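Local structure of putative diflavin flavoprotein A 3 (Nostoc sp., 3FNI) at residues S6-V12 with G35-L41; Y15-L21 with F93-D99. The protein probably passes electrons from NADH to oxygen, reducing it to water, and is represented here by its flavodoxin-like domain, the kind of module that binds FMN. All coordinates share one frame; numbering follows the deposited sequence.

Interaction 1. Residues S6-V12 with G35-L41; sequences SIGVFYV and GVDVVDL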
ATOM      1  N   SER A   6      -1.306  -8.020  10.335  1.00 24.44           N
ATOM      2  CA  SER A   6      -1.989  -7.381   9.228  1.00 21.62           C
ATOM      3  C   SER A   6      -1.061  -6.598   8.310  1.00 20.31           C
ATOM      4  O   SER A   6       0.090  -6.318   8.645  1.00 18.40           O
ATOM      5  CB  SER A   6      -3.066  -6.444   9.791  1.00 19.74           C
ATOM      6  OG  SER A   6      -3.755  -5.757   8.767  1.00 25.87           O
ATOM      7  N   ILE A   7      -1.585  -6.259   7.141  1.00 18.60           N
ATOM      8  CA  ILE A   7      -0.852  -5.489   6.158  1.00 19.32           C
ATOM      9  C   ILE A   7      -1.727  -4.280   5.871  1.00 14.53           C
ATOM     10  O   ILE A   7      -2.930  -4.417   5.657  1.00 12.97           O
ATOM     11  CB  ILE A   7      -0.604  -6.324   4.883  1.00 19.61           C
ATOM     12  CG1 ILE A   7      -0.209  -5.420   3.716  1.00 32.33           C
ATOM     13  CG2 ILE A   7      -1.836  -7.134   4.557  1.00 39.08           C
ATOM     14  CD1 ILE A   7      -1.381  -4.746   3.028  1.00 28.75           C
ATOM     15  N   GLY A   8      -1.124  -3.098   5.894  1.00 13.04           N
ATOM     16  CA  GLY A   8      -1.880  -1.882   5.655  1.00 11.27           C
ATOM     17  C   GLY A   8      -1.967  -1.481   4.199  1.00 10.83           C
ATOM     18  O   GLY A   8      -0.960  -1.437   3.490  1.00 14.42           O
ATOM     19  N   VAL A   9      -3.186  -1.183   3.766  1.00 15.16           N
ATOM     20  CA  VAL A   9      -3.471  -0.765   2.401  1.00 13.76           C
ATOM     21  C   VAL A   9      -3.964   0.679   2.466  1.00 25.15           C
ATOM     22  O   VAL A   9      -5.031   0.960   3.015  1.00 10.82           O
ATOM     23  CB  VAL A   9      -4.555  -1.666   1.775  1.00 17.71           C
ATOM     24  CG1 VAL A   9      -4.861  -1.213   0.363  1.00 16.04           C
ATOM     25  CG2 VAL A   9      -4.081  -3.116   1.776  1.00 10.30           C
ATOM     26  N   PHE A  10      -3.176   1.596   1.911  1.00 23.32           N
ATOM     27  CA  PHE A  10      -3.524   3.009   1.940  1.00 18.05           C
ATOM     28  C   PHE A  10      -3.668   3.591   0.545  1.00 20.85           C
ATOM     29  O   PHE A  10      -2.739   3.528  -0.259  1.00 27.23           O
ATOM     30  CB  PHE A  10      -2.449   3.800   2.684  1.00 21.44           C
ATOM     31  CG  PHE A  10      -2.038   3.194   3.991  1.00 18.44           C
ATOM     32  CD1 PHE A  10      -1.271   2.032   4.028  1.00 33.42           C
ATOM     33  CD2 PHE A  10      -2.387   3.804   5.188  1.00 17.86           C
ATOM     34  CE1 PHE A  10      -0.851   1.487   5.242  1.00 19.17           C
ATOM     35  CE2 PHE A  10      -1.977   3.273   6.409  1.00 21.27           C
ATOM     36  CZ  PHE A  10      -1.206   2.112   6.436  1.00 27.50           C
ATOM     37  N   TYR A  11      -4.828   4.171   0.264  1.00 17.36           N
ATOM     38  CA  TYR A  11      -5.069   4.766  -1.039  1.00 18.86           C
ATOM     39  C   TYR A  11      -6.282   5.690  -1.000  1.00 20.73           C
ATOM     40  O   TYR A  11      -7.012   5.722  -0.012  1.00 22.05           O
ATOM     41  CB  TYR A  11      -5.277   3.675  -2.094  1.00 15.27           C
ATOM     42  CG  TYR A  11      -6.577   2.909  -1.963  1.00 17.85           C
ATOM     43  CD1 TYR A  11      -6.714   1.870  -1.043  1.00 16.32           C
ATOM     44  CD2 TYR A  11      -7.675   3.227  -2.766  1.00 20.02           C
ATOM     45  CE1 TYR A  11      -7.912   1.160  -0.927  1.00 20.93           C
ATOM     46  CE2 TYR A  11      -8.880   2.524  -2.659  1.00 23.61           C
ATOM     47  CZ  TYR A  11      -8.992   1.493  -1.741  1.00 21.01           C
ATOM     48  OH  TYR A  11     -10.173   0.788  -1.646  1.00 19.81           O
ATOM     49  N   VAL A  12      -6.493   6.442  -2.077  1.00 19.57           N
ATOM     50  CA  VAL A  12      -7.630   7.357  -2.156  1.00 21.76           C
ATOM     51  C   VAL A  12      -8.799   6.656  -2.856  1.00 16.80           C
ATOM     52  O   VAL A  12      -8.761   6.397  -4.061  1.00 15.43           O
ATOM     53  CB  VAL A  12      -7.224   8.678  -2.894  1.00 28.91           C
ATOM     54  CG1 VAL A  12      -6.343   8.357  -4.095  1.00 28.19           C
ATOM     55  CG2 VAL A  12      -8.469   9.454  -3.334  1.00 18.17           C
ATOM     56  N   GLY A  35      -4.167 -10.731   7.598  1.00 18.43           N
ATOM     57  CA  GLY A  35      -5.169  -9.686   7.729  1.00 10.07           C
ATOM     58  C   GLY A  35      -4.839  -8.415   6.970  1.00 16.97           C
ATOM     59  O   GLY A  35      -3.746  -8.273   6.433  1.00 17.49           O
ATOM     60  N   VAL A  36      -5.782  -7.478   6.931  1.00 18.66           N
ATOM     61  CA  VAL A  36      -5.562  -6.227   6.222  1.00 22.62           C
ATOM     62  C   VAL A  36      -6.364  -5.066   6.820  1.00 16.24           C
ATOM     63  O   VAL A  36      -7.482  -5.259   7.296  1.00 13.63           O
ATOM     64  CB  VAL A  36      -5.936  -6.387   4.723  1.00 29.81           C
ATOM     65  CG1 VAL A  36      -7.411  -6.681   4.587  1.00 33.60           C
ATOM     66  CG2 VAL A  36      -5.568  -5.144   3.952  1.00 35.04           C
ATOM     67  N   ASP A  37      -5.770  -3.875   6.816  1.00 12.48           N
ATOM     68  CA  ASP A  37      -6.434  -2.674   7.315  1.00 13.34           C
ATOM     69  C   ASP A  37      -6.431  -1.638   6.195  1.00 14.55           C
ATOM     70  O   ASP A  37      -5.376  -1.254   5.688  1.00 21.24           O
ATOM     71  CB  ASP A  37      -5.727  -2.114   8.558  1.00 17.06           C
ATOM     72  CG  ASP A  37      -5.869  -3.022   9.777  1.00 27.30           C
ATOM     73  OD1 ASP A  37      -5.127  -4.021   9.879  1.00 25.00           O
ATOM     74  OD2 ASP A  37      -6.733  -2.746  10.631  1.00 28.00           O
ATOM     75  N   VAL A  38      -7.617  -1.193   5.808  1.00 10.90           N
ATOM     76  CA  VAL A  38      -7.739  -0.228   4.726  1.00 15.51           C
ATOM     77  C   VAL A  38      -7.960   1.192   5.236  1.00 22.57           C
ATOM     78  O   VAL A  38      -8.808   1.441   6.099  1.00 17.77           O
ATOM     79  CB  VAL A  38      -8.902  -0.606   3.784  1.00 15.22           C
ATOM     80  CG1 VAL A  38      -8.866   0.257   2.538  1.00 16.55           C
ATOM     81  CG2 VAL A  38      -8.814  -2.079   3.418  1.00 18.85           C
ATOM     82  N   VAL A  39      -7.194   2.120   4.680  1.00 18.57           N
ATOM     83  CA  VAL A  39      -7.287   3.514   5.064  1.00 16.34           C
ATOM     84  C   VAL A  39      -7.453   4.390   3.830  1.00 17.00           C
ATOM     85  O   VAL A  39      -6.694   4.273   2.872  1.00 22.80           O
ATOM     86  CB  VAL A  39      -6.020   3.947   5.832  1.00 22.21           C
ATOM     87  CG1 VAL A  39      -6.129   5.401   6.257  1.00 10.21           C
ATOM     88  CG2 VAL A  39      -5.828   3.058   7.045  1.00 18.64           C
ATOM     89  N   ASP A  40      -8.464   5.250   3.849  1.00 21.40           N
ATOM     90  CA  ASP A  40      -8.708   6.157   2.737  1.00 19.62           C
ATOM     91  C   ASP A  40      -7.883   7.415   2.978  1.00 17.06           C
ATOM     92  O   ASP A  40      -8.068   8.107   3.978  1.00 19.89           O
ATOM     93  CB  ASP A  40     -10.200   6.500   2.644  1.00 29.77           C
ATOM     94  CG  ASP A  40     -10.492   7.608   1.636  1.00 32.45           C
ATOM     95  OD1 ASP A  40      -9.794   7.695   0.608  1.00 34.32           O
ATOM     96  OD2 ASP A  40     -11.436   8.387   1.869  1.00 48.99           O
ATOM     97  N   LEU A  41      -6.954   7.679   2.064  1.00 18.51           N
ATOM     98  CA  LEU A  41      -6.069   8.835   2.139  1.00 27.42           C
ATOM     99  C   LEU A  41      -6.807  10.138   1.869  1.00 34.42           C
ATOM    100  O   LEU A  41      -6.308  11.221   2.182  1.00 32.14           O
ATOM    101  CB  LEU A  41      -4.934   8.692   1.127  1.00 23.59           C
ATOM    102  CG  LEU A  41      -3.913   7.584   1.368  1.00 20.73           C
ATOM    103  CD1 LEU A  41      -2.913   7.559   0.222  1.00 18.59           C
ATOM    104  CD2 LEU A  41      -3.213   7.817   2.698  1.00 17.53           C
TER

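Interaction 2. Residues Y15-L21 with F93-D99; sequences YGYSDRL and FETGGGD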
ATOM      1  N   TYR A  15     -10.791   7.178  -6.564  1.00 23.94           N
ATOM      2  CA  TYR A  15      -9.908   7.925  -7.466  1.00 21.34           C
ATOM      3  C   TYR A  15      -9.378   6.939  -8.503  1.00 22.77           C
ATOM      4  O   TYR A  15      -8.679   5.987  -8.158  1.00 16.62           O
ATOM      5  CB  TYR A  15      -8.726   8.558  -6.706  1.00 20.58           C
ATOM      6  CG  TYR A  15      -7.626   9.090  -7.616  1.00 15.27           C
ATOM      7  CD1 TYR A  15      -6.292   8.776  -7.372  1.00 18.81           C
ATOM      8  CD2 TYR A  15      -7.925   9.846  -8.754  1.00 23.21           C
ATOM      9  CE1 TYR A  15      -5.280   9.178  -8.232  1.00 13.44           C
ATOM     10  CE2 TYR A  15      -6.913  10.261  -9.631  1.00 16.03           C
ATOM     11  CZ  TYR A  15      -5.588   9.911  -9.360  1.00 22.64           C
ATOM     12  OH  TYR A  15      -4.568  10.249 -10.228  1.00 17.11           O
ATOM     13  N   GLY A  16      -9.714   7.169  -9.769  1.00 20.49           N
ATOM     14  CA  GLY A  16      -9.272   6.270 -10.818  1.00 20.81           C
ATOM     15  C   GLY A  16      -9.773   4.863 -10.550  1.00 22.13           C
ATOM     16  O   GLY A  16     -10.878   4.679 -10.045  1.00 27.90           O
ATOM     17  N   TYR A  17      -8.960   3.866 -10.880  1.00 21.76           N
ATOM     18  CA  TYR A  17      -9.323   2.467 -10.660  1.00 17.81           C
ATOM     19  C   TYR A  17      -8.757   1.942  -9.341  1.00 18.23           C
ATOM     20  O   TYR A  17      -8.598   0.735  -9.155  1.00 18.32           O
ATOM     21  CB  TYR A  17      -8.799   1.620 -11.810  1.00 21.48           C
ATOM     22  CG  TYR A  17      -9.465   1.922 -13.128  1.00 31.70           C
ATOM     23  CD1 TYR A  17     -10.682   1.332 -13.464  1.00 31.85           C
ATOM     24  CD2 TYR A  17      -8.890   2.815 -14.034  1.00 36.59           C
ATOM     25  CE1 TYR A  17     -11.314   1.624 -14.670  1.00 32.77           C
ATOM     26  CE2 TYR A  17      -9.515   3.115 -15.244  1.00 37.79           C
ATOM     27  CZ  TYR A  17     -10.726   2.512 -15.553  1.00 36.28           C
ATOM     28  OH  TYR A  17     -11.346   2.791 -16.749  1.00 40.63           O
ATOM     29  N   SER A  18      -8.459   2.860  -8.427  1.00 14.82           N
ATOM     30  CA  SER A  18      -7.889   2.508  -7.134  1.00 21.79           C
ATOM     31  C   SER A  18      -8.677   1.466  -6.365  1.00 19.30           C
ATOM     32  O   SER A  18      -8.108   0.547  -5.782  1.00 13.80           O
ATOM     33  CB  SER A  18      -7.758   3.756  -6.268  1.00 12.22           C
ATOM     34  OG  SER A  18      -6.821   4.637  -6.829  1.00 14.94           O
ATOM     35  N   ASP A  19      -9.991   1.641  -6.353  1.00 20.18           N
ATOM     36  CA  ASP A  19     -10.880   0.741  -5.648  1.00 15.63           C
ATOM     37  C   ASP A  19     -10.721  -0.702  -6.147  1.00 21.28           C
ATOM     38  O   ASP A  19     -10.542  -1.624  -5.355  1.00 13.40           O
ATOM     39  CB  ASP A  19     -12.326   1.230  -5.816  1.00 22.83           C
ATOM     40  CG  ASP A  19     -12.658   2.436  -4.929  1.00 28.30           C
ATOM     41  OD1 ASP A  19     -11.742   3.188  -4.527  1.00 29.06           O
ATOM     42  OD2 ASP A  19     -13.856   2.644  -4.644  1.00 34.50           O
ATOM     43  N   ARG A  20     -10.764  -0.894  -7.461  1.00 19.59           N
ATOM     44  CA  ARG A  20     -10.634  -2.235  -8.024  1.00 19.51           C
ATOM     45  C   ARG A  20      -9.199  -2.759  -7.953  1.00 18.51           C
ATOM     46  O   ARG A  20      -8.976  -3.951  -7.737  1.00 22.76           O
ATOM     47  CB  ARG A  20     -11.140  -2.245  -9.469  1.00 18.27           C
ATOM     48  CG  ARG A  20     -12.602  -1.810  -9.607  1.00 23.62           C
ATOM     49  CD  ARG A  20     -13.056  -1.847 -11.053  1.00 37.76           C
ATOM     50  NE  ARG A  20     -13.057  -3.207 -11.587  1.00 40.67           N
ATOM     51  CZ  ARG A  20     -13.260  -3.513 -12.865  1.00 49.02           C
ATOM     52  NH1 ARG A  20     -13.478  -2.550 -13.753  1.00 45.36           N
ATOM     53  NH2 ARG A  20     -13.245  -4.783 -13.258  1.00 46.35           N
ATOM     54  N   LEU A  21      -8.226  -1.872  -8.125  1.00 17.43           N
ATOM     55  CA  LEU A  21      -6.828  -2.276  -8.061  1.00 13.39           C
ATOM     56  C   LEU A  21      -6.466  -2.739  -6.650  1.00 15.88           C
ATOM     57  O   LEU A  21      -5.814  -3.779  -6.471  1.00 13.29           O
ATOM     58  CB  LEU A  21      -5.920  -1.120  -8.492  1.00 13.41           C
ATOM     59  CG  LEU A  21      -5.987  -0.789  -9.984  1.00  8.37           C
ATOM     60  CD1 LEU A  21      -5.245   0.491 -10.246  1.00 15.14           C
ATOM     61  CD2 LEU A  21      -5.408  -1.926 -10.801  1.00 10.83           C
ATOM     62  N   PHE A  93       1.090   1.106  -6.158  1.00 15.41           N
ATOM     63  CA  PHE A  93       0.412   1.024  -7.443  1.00  8.52           C
ATOM     64  C   PHE A  93      -0.101   2.361  -7.941  1.00 14.64           C
ATOM     65  O   PHE A  93      -0.411   3.257  -7.148  1.00 13.19           O
ATOM     66  CB  PHE A  93      -0.746   0.018  -7.386  1.00 11.17           C
ATOM     67  CG  PHE A  93      -1.878   0.417  -6.473  1.00 17.57           C
ATOM     68  CD1 PHE A  93      -2.927   1.208  -6.937  1.00 22.31           C
ATOM     69  CD2 PHE A  93      -1.912  -0.025  -5.154  1.00 16.18           C
ATOM     70  CE1 PHE A  93      -3.993   1.543  -6.104  1.00 11.90           C
ATOM     71  CE2 PHE A  93      -2.974   0.306  -4.312  1.00 10.42           C
ATOM     72  CZ  PHE A  93      -4.015   1.089  -4.789  1.00 12.66           C
ATOM     73  N   GLU A  94      -0.153   2.485  -9.269  1.00 15.78           N
ATOM     74  CA  GLU A  94      -0.661   3.675  -9.943  1.00 14.75           C
ATOM     75  C   GLU A  94      -2.162   3.455 -10.014  1.00 15.29           C
ATOM     76  O   GLU A  94      -2.623   2.322  -9.899  1.00 18.93           O
ATOM     77  CB  GLU A  94      -0.111   3.798 -11.370  1.00 12.62           C
ATOM     78  CG  GLU A  94       1.368   4.068 -11.480  1.00 16.69           C
ATOM     79  CD  GLU A  94       1.768   4.568 -12.870  1.00 17.18           C
ATOM     80  OE1 GLU A  94       1.066   4.252 -13.850  1.00 27.02           O
ATOM     81  OE2 GLU A  94       2.788   5.267 -12.986  1.00 13.58           O
ATOM     82  N   THR A  95      -2.926   4.518 -10.229  1.00 16.74           N
ATOM     83  CA  THR A  95      -4.379   4.387 -10.264  1.00 15.77           C
ATOM     84  C   THR A  95      -5.015   4.407 -11.645  1.00 13.15           C
ATOM     85  O   THR A  95      -6.121   3.902 -11.819  1.00 15.95           O
ATOM     86  CB  THR A  95      -5.039   5.502  -9.448  1.00 19.79           C
ATOM     87  OG1 THR A  95      -4.856   6.751 -10.129  1.00 18.82           O
ATOM     88  CG2 THR A  95      -4.416   5.584  -8.053  1.00 17.16           C
ATOM     89  N   GLY A  96      -4.325   4.987 -12.618  1.00 18.78           N
ATOM     90  CA  GLY A  96      -4.890   5.076 -13.947  1.00 13.81           C
ATOM     91  C   GLY A  96      -5.935   6.182 -13.964  1.00 25.52           C
ATOM     92  O   GLY A  96      -6.786   6.220 -14.847  1.00 27.76           O
ATOM     93  N   GLY A  97      -5.869   7.081 -12.982  1.00 24.44           N
ATOM     94  CA  GLY A  97      -6.822   8.176 -12.897  1.00 23.67           C
ATOM     95  C   GLY A  97      -6.458   9.393 -13.729  1.00 29.59           C
ATOM     96  O   GLY A  97      -7.309  10.242 -13.997  1.00 24.11           O
ATOM     97  N   GLY A  98      -5.188   9.490 -14.123  1.00 34.27           N
ATOM     98  CA  GLY A  98      -4.738  10.603 -14.949  1.00 30.84           C
ATOM     99  C   GLY A  98      -4.118  11.786 -14.225  1.00 32.04           C
ATOM    100  O   GLY A  98      -3.640  12.722 -14.864  1.00 35.46           O
ATOM    101  N   ASP A  99      -4.117  11.751 -12.898  1.00 33.43           N
ATOM    102  CA  ASP A  99      -3.556  12.843 -12.115  1.00 27.90           C
ATOM    103  C   ASP A  99      -2.580  12.306 -11.071  1.00 29.18           C
ATOM    104  O   ASP A  99      -2.205  13.020 -10.141  1.00 31.80           O
ATOM    105  CB  ASP A  99      -4.680  13.620 -11.419  1.00 27.13           C
ATOM    106  CG  ASP A  99      -4.269  15.033 -11.031  1.00 25.67           C
ATOM    107  OD1 ASP A  99      -5.048  15.715 -10.328  1.00 34.90           O
ATOM    108  OD2 ASP A  99      -3.173  15.469 -11.436  1.00 27.41           O
TER

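Interaction 1. Residues S6-V12 with G35-L41
S6 turns its hydroxyl trans to its own backbone N (chi1 179°), and D37 swings its carboxylate trans to its carbonyl carbon (chi1 -68°). These two torsions bring S6 OG and D37 OD1 together in a hydrogen bond modelled at 2.5 Å, a doubtful length. The bond links the first residue of strand 6-11 to D37 of strand 35-40, parallel neighbours in the beta-alpha-beta unit that opens the flavodoxin-like fold. The other carboxylate oxygen, D37 OD2, forms a salt bridge with R56. The strands are joined by six backbone bonds. The straightest is V9 N to D37 O, 2.9 Å with 176° at the hydrogen. On the face of I7, V9 and Y11, V36 lies beside V9, and V9 CG2 and V36 CG2 press together at 3.3 Å, tighter than usual contact. Farther along, Y11 lays ring atom CE1 against V38 CG1. On the other face F10 and V39 lie side by side and point the same way, and helix 47-55 packs over both. F10 CD2 is 3.7 Å from V39 CB. L41 closes the C-terminal end, reaching back over the backbone of Y11 with CD1 and to F10 with CD2. A glycine in place of L41 would probably open a gap beside F10 CB and the Y11 backbone. The last rung is L41 N to Y11 O, 2.9 Å, with the N-H above the carbonyl plane of Y11.

Interaction 2. Residues Y15-L21 with F93-D99
G16 and G97 bring their backbones together, with CA atoms 3.7 Å apart. Residues 15-18 form a type II' beta turn that leads into helix 18-31, with Y17 at the N-cap position. Residues 93-99 leave strand 89-93 as a loop. Both loops follow the C-terminal ends of parallel strands. In flavodoxins loops at the C-terminal ends of the strands form the FMN site, so these two probably border it. One backbone bond joins them, Y17 N to T95 O at 3.0 Å, with the N-H tilted 28° from the carbonyl plane. Glycine suits the close approach, since a side chain on G16 would run into G97 CA, and one on G97 would strike the Y15 ring. T95 forms an ST turn, its OG1 accepting from G97 N at 3.0 Å. Y15 places its ring across T95 at about a right angle. This follows from CG lying trans to the backbone N (chi1 168°), and it sets CE1 3.1 Å from T95 OG1. The ring continues past G97 CA to the D99 backbone, where its OH accepts a weak bond from D99 N. Both the Y15 hydroxyl and T95 OG1 are hydrogen-bonded to D100 OD1, so one carboxylate oxygen holds the tyrosine and the threonine. T95 O also lies at the edge of the Y17 ring, in its plane, 3.7 Å from CD2. Deeper in, L21 sets its CB near F93 CE1 at 4.1 Å. Its CD1 meets E94 O at 3.2 Å.

Both interactions lie in the one flavodoxin-like domain, with centres about 15 Å apart. Their segments alternate along the chain: 6-12, 15-21, 35-41, 93-99. Helix 18-31 connects the two strands of interaction 1, and its first turn belongs to interaction 2. Interaction 1 pairs the outermost strand 35-40 with its neighbour 6-11 at one edge of the five-stranded parallel sheet. Interaction 2 sits beyond the strand ends, between the loops after strands 6-11 and 89-93. The two meet at Y11, whose CD2 lies 3.5 Å from S18 CB and whose CB lies 3.9 Å from F93 CZ. Strand 6-11 thus adjoins, at its C-terminal end, loops that probably border the flavin site.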